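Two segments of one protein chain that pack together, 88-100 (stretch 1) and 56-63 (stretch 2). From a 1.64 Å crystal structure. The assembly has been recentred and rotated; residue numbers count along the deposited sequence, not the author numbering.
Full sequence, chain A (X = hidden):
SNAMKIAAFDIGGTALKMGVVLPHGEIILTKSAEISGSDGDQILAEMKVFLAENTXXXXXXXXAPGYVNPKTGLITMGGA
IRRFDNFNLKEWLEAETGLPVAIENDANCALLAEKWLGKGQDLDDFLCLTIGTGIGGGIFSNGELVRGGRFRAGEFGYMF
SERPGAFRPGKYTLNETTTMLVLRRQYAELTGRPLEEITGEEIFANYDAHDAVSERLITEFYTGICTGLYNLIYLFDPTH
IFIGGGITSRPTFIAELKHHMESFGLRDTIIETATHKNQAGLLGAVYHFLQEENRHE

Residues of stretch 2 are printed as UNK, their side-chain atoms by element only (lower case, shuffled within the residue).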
# COMPACT_ATOMS: atom_id res chain seq x y z
N ASN A 88 9.38 -14.86 -22.17
CA ASN A 88 7.97 -15.20 -22.25
C ASN A 88 7.78 -16.70 -22.07
O ASN A 88 7.76 -17.47 -23.01
CB ASN A 88 7.33 -14.68 -23.52
CG ASN A 88 5.83 -14.63 -23.40
OD1 ASN A 88 5.21 -15.61 -22.95
ND2 ASN A 88 5.24 -13.48 -23.71
N LEU A 89 7.58 -17.07 -20.80
CA LEU A 89 7.41 -18.47 -20.41
C LEU A 89 6.06 -19.01 -20.91
O LEU A 89 5.94 -20.19 -21.25
CB LEU A 89 7.55 -18.62 -18.91
CG LEU A 89 7.31 -20.03 -18.34
CD1 LEU A 89 8.22 -21.08 -18.96
CD2 LEU A 89 7.48 -19.98 -16.82
N LYS A 90 5.05 -18.16 -20.99
CA LYS A 90 3.75 -18.58 -21.57
C LYS A 90 3.93 -19.00 -23.03
O LYS A 90 3.47 -20.07 -23.44
CB LYS A 90 2.70 -17.47 -21.46
CG LYS A 90 1.31 -17.78 -22.04
CD LYS A 90 0.32 -16.64 -21.85
CE LYS A 90 -0.90 -16.84 -22.77
NZ LYS A 90 -1.87 -15.74 -22.57
N GLU A 91 4.60 -18.17 -23.81
CA GLU A 91 4.78 -18.48 -25.24
C GLU A 91 5.68 -19.68 -25.46
O GLU A 91 5.48 -20.43 -26.40
CB GLU A 91 5.32 -17.28 -25.99
CG GLU A 91 4.29 -16.20 -26.19
CD GLU A 91 4.86 -14.96 -26.85
OE1 GLU A 91 4.06 -14.04 -27.10
OE2 GLU A 91 6.09 -14.90 -27.11
N TRP A 92 6.68 -19.85 -24.59
CA TRP A 92 7.56 -21.01 -24.65
C TRP A 92 6.78 -22.28 -24.45
O TRP A 92 6.89 -23.21 -25.25
CB TRP A 92 8.68 -20.90 -23.61
CG TRP A 92 9.72 -21.99 -23.72
CD1 TRP A 92 10.83 -22.01 -24.54
CD2 TRP A 92 9.78 -23.26 -22.96
NE1 TRP A 92 11.56 -23.18 -24.36
CE2 TRP A 92 10.98 -23.96 -23.42
CE3 TRP A 92 8.99 -23.84 -21.98
CZ2 TRP A 92 11.35 -25.21 -22.91
CZ3 TRP A 92 9.38 -25.09 -21.47
CH2 TRP A 92 10.53 -25.76 -21.93
N LEU A 93 5.97 -22.31 -23.39
CA LEU A 93 5.18 -23.49 -23.05
C LEU A 93 4.09 -23.78 -24.11
O LEU A 93 3.81 -24.94 -24.42
CB LEU A 93 4.57 -23.35 -21.65
CG LEU A 93 5.50 -23.54 -20.43
CD1 LEU A 93 4.86 -23.04 -19.12
CD2 LEU A 93 5.88 -25.01 -20.32
N GLU A 94 3.50 -22.72 -24.67
CA GLU A 94 2.52 -22.86 -25.75
C GLU A 94 3.17 -23.50 -26.99
O GLU A 94 2.58 -24.38 -27.62
CB GLU A 94 1.91 -21.51 -26.14
CG GLU A 94 0.94 -20.95 -25.13
CD GLU A 94 0.56 -19.51 -25.44
OE1 GLU A 94 1.34 -18.79 -26.10
OE2 GLU A 94 -0.53 -19.11 -24.98
N ALA A 95 4.37 -23.04 -27.32
CA ALA A 95 5.10 -23.55 -28.48
C ALA A 95 5.52 -25.00 -28.25
O ALA A 95 5.47 -25.82 -29.15
CB ALA A 95 6.32 -22.68 -28.79
N GLU A 96 5.97 -25.31 -27.03
CA GLU A 96 6.41 -26.65 -26.70
C GLU A 96 5.29 -27.68 -26.67
O GLU A 96 5.56 -28.85 -26.94
CB GLU A 96 7.12 -26.66 -25.34
CG GLU A 96 8.47 -25.97 -25.34
CD GLU A 96 9.52 -26.71 -26.13
OE1 GLU A 96 9.59 -27.96 -26.02
OE2 GLU A 96 10.28 -26.04 -26.86
N THR A 97 4.06 -27.26 -26.37
CA THR A 97 2.95 -28.17 -26.06
C THR A 97 1.65 -28.02 -26.87
O THR A 97 0.88 -28.97 -26.97
CB THR A 97 2.56 -28.01 -24.57
OG1 THR A 97 2.01 -26.70 -24.34
CG2 THR A 97 3.79 -28.20 -23.68
N GLY A 98 1.35 -26.83 -27.38
CA GLY A 98 0.07 -26.60 -28.07
C GLY A 98 -1.13 -26.50 -27.15
O GLY A 98 -2.28 -26.41 -27.62
N LEU A 99 -0.87 -26.50 -25.83
CA LEU A 99 -1.90 -26.37 -24.81
C LEU A 99 -2.02 -24.94 -24.36
O LEU A 99 -1.03 -24.20 -24.39
CB LEU A 99 -1.54 -27.21 -23.58
CG LEU A 99 -1.55 -28.72 -23.80
CD1 LEU A 99 -1.04 -29.41 -22.54
CD2 LEU A 99 -2.95 -29.22 -24.18
N PRO A 100 -3.23 -24.55 -23.90
CA PRO A 100 -3.36 -23.22 -23.28
C PRO A 100 -2.53 -23.13 -22.01
O PRO A 100 -2.41 -24.12 -21.26
CB PRO A 100 -4.85 -23.11 -22.97
CG PRO A 100 -5.33 -24.52 -22.89
CD PRO A 100 -4.50 -25.30 -23.86
N UNK A 56 -2.37 -36.57 -20.60
CA UNK A 56 -3.80 -36.27 -20.56
C UNK A 56 -4.11 -34.85 -20.06
O UNK A 56 -5.27 -34.46 -20.01
c UNK A 56 -4.59 -37.34 -19.77
c UNK A 56 -3.97 -37.64 -18.41
o UNK A 56 -4.57 -38.44 -17.66
o UNK A 56 -2.89 -37.10 -18.11
N UNK A 57 -3.09 -34.08 -19.70
CA UNK A 57 -3.33 -32.67 -19.33
C UNK A 57 -3.81 -31.84 -20.53
O UNK A 57 -3.41 -32.07 -21.68
c UNK A 57 -0.93 -31.78 -19.43
c UNK A 57 -1.75 -32.85 -17.35
c UNK A 57 -2.14 -32.02 -18.56
N UNK A 58 -4.71 -30.90 -20.25
CA UNK A 58 -5.39 -30.10 -21.26
C UNK A 58 -5.05 -28.61 -21.11
O UNK A 58 -5.54 -27.77 -21.87
o UNK A 58 -7.31 -29.91 -19.81
c UNK A 58 -7.33 -31.78 -21.41
c UNK A 58 -6.91 -30.29 -21.13
N UNK A 59 -4.21 -28.29 -20.12
CA UNK A 59 -3.86 -26.91 -19.82
C UNK A 59 -2.68 -26.87 -18.86
O UNK A 59 -2.37 -27.86 -18.19
N UNK A 60 -2.01 -25.72 -18.83
CA UNK A 60 -0.82 -25.53 -17.99
C UNK A 60 -0.95 -24.22 -17.23
O UNK A 60 -1.28 -23.19 -17.82
c UNK A 60 0.66 -26.84 -19.64
c UNK A 60 1.78 -26.80 -20.67
c UNK A 60 1.69 -25.31 -17.89
c UNK A 60 0.49 -25.54 -18.82
N UNK A 61 -0.67 -24.27 -15.91
CA UNK A 61 -0.79 -23.12 -15.00
C UNK A 61 0.51 -23.02 -14.23
O UNK A 61 1.00 -24.01 -13.68
c UNK A 61 -1.96 -23.32 -14.03
N UNK A 62 1.10 -21.83 -14.24
CA UNK A 62 2.40 -21.60 -13.59
C UNK A 62 2.31 -20.50 -12.54
O UNK A 62 1.71 -19.42 -12.78
c UNK A 62 3.46 -21.20 -14.65
c UNK A 62 3.53 -22.25 -15.77
c UNK A 62 4.83 -20.95 -13.99
N UNK A 63 2.97 -20.77 -11.40
CA UNK A 63 3.25 -19.80 -10.36
C UNK A 63 4.79 -19.57 -10.38
O UNK A 63 5.58 -20.49 -10.14
c UNK A 63 2.77 -20.32 -8.99
o UNK A 63 3.43 -19.74 -7.89

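Position 56 carries two side-chain carbons, the second bearing two oxygens. This is a short carboxylate, and nothing of stretch 1 is within reach. The residue is Asp56.

Position 57 has three side-chain carbons, one carrying the other two. One of the two outer carbons touches Leu99. The backbone O of position 57 is 3.7 Å from Leu99 CD1. No side-chain oxygen is present, so the fork is a valine's. The residue is Val57. Val57 CG2 is 3.9 Å from Leu99 CD1.

Position 58 has a first carbon that carries one oxygen and one carbon. Its CA-to-CB bond points away from stretch 1, so the backbone makes the contact. The backbone O of position 58 lies 3.3 Å from Pro100 CD and 3.8 Å from Leu99 CD2. The side-chain oxygen is hydrogen-bonded elsewhere in the structure. The residue is Thr58.

Position 59 has no side-chain atoms. Its CA sits 3.5 Å from Pro100 O, a CA-H...O contact. The lack of a side chain leaves glycine. The residue is Gly59.

Position 60 has four side-chain carbons, forked at the first, with one arm two carbons long. The CA-to-CB bond points sideways, but the end of the side chain comes nearer to stretch 1. The side chain touches Leu93, Thr97 and Leu99. The early fork means isoleucine rather than leucine, which forks one carbon later. The residue is Ile60. Its CD1 is 3.7 Å from Thr97 OG1, its CG2 is 4.1 Å from Leu93 CD1, and its CG1 is 4.2 Å from Leu99 CD1.

Position 61 has a single side-chain carbon, directed away from stretch 1 and not in contact with it. The residue is Ala61.

Position 62 has three side-chain carbons, one carrying two, and its CA-to-CB bond points toward stretch 1. The side chain touches Leu89 and Leu93. The residue is Val62. Its CG2 is 3.7 Å from Leu93 CD1, and its CG1 is 4.0 Å from Leu89 CD2.

Position 63 has one carbon and then one oxygen, out of reach of stretch 1. The residue is Ser63.

The contact joins an apolar helix face to a strand running nearly antiparallel to it. Leu89 and Leu93 are one helical turn apart and both meet Val62. Thr97 OG1 donates to Leu93 O at 2.5 Å and accepts from Leu99 N at 3.2 Å, so its hydroxyl is satisfied within stretch 1. Beyond the helix, Leu99 packs on Val57 and Ile60. One hydrogen bond crosses between the stretches: Ile60 N donates to Pro100 O at 2.9 Å. It ties the backbones together beside the apolar packing.

Stretch 2 56-63: DVTGIAVS
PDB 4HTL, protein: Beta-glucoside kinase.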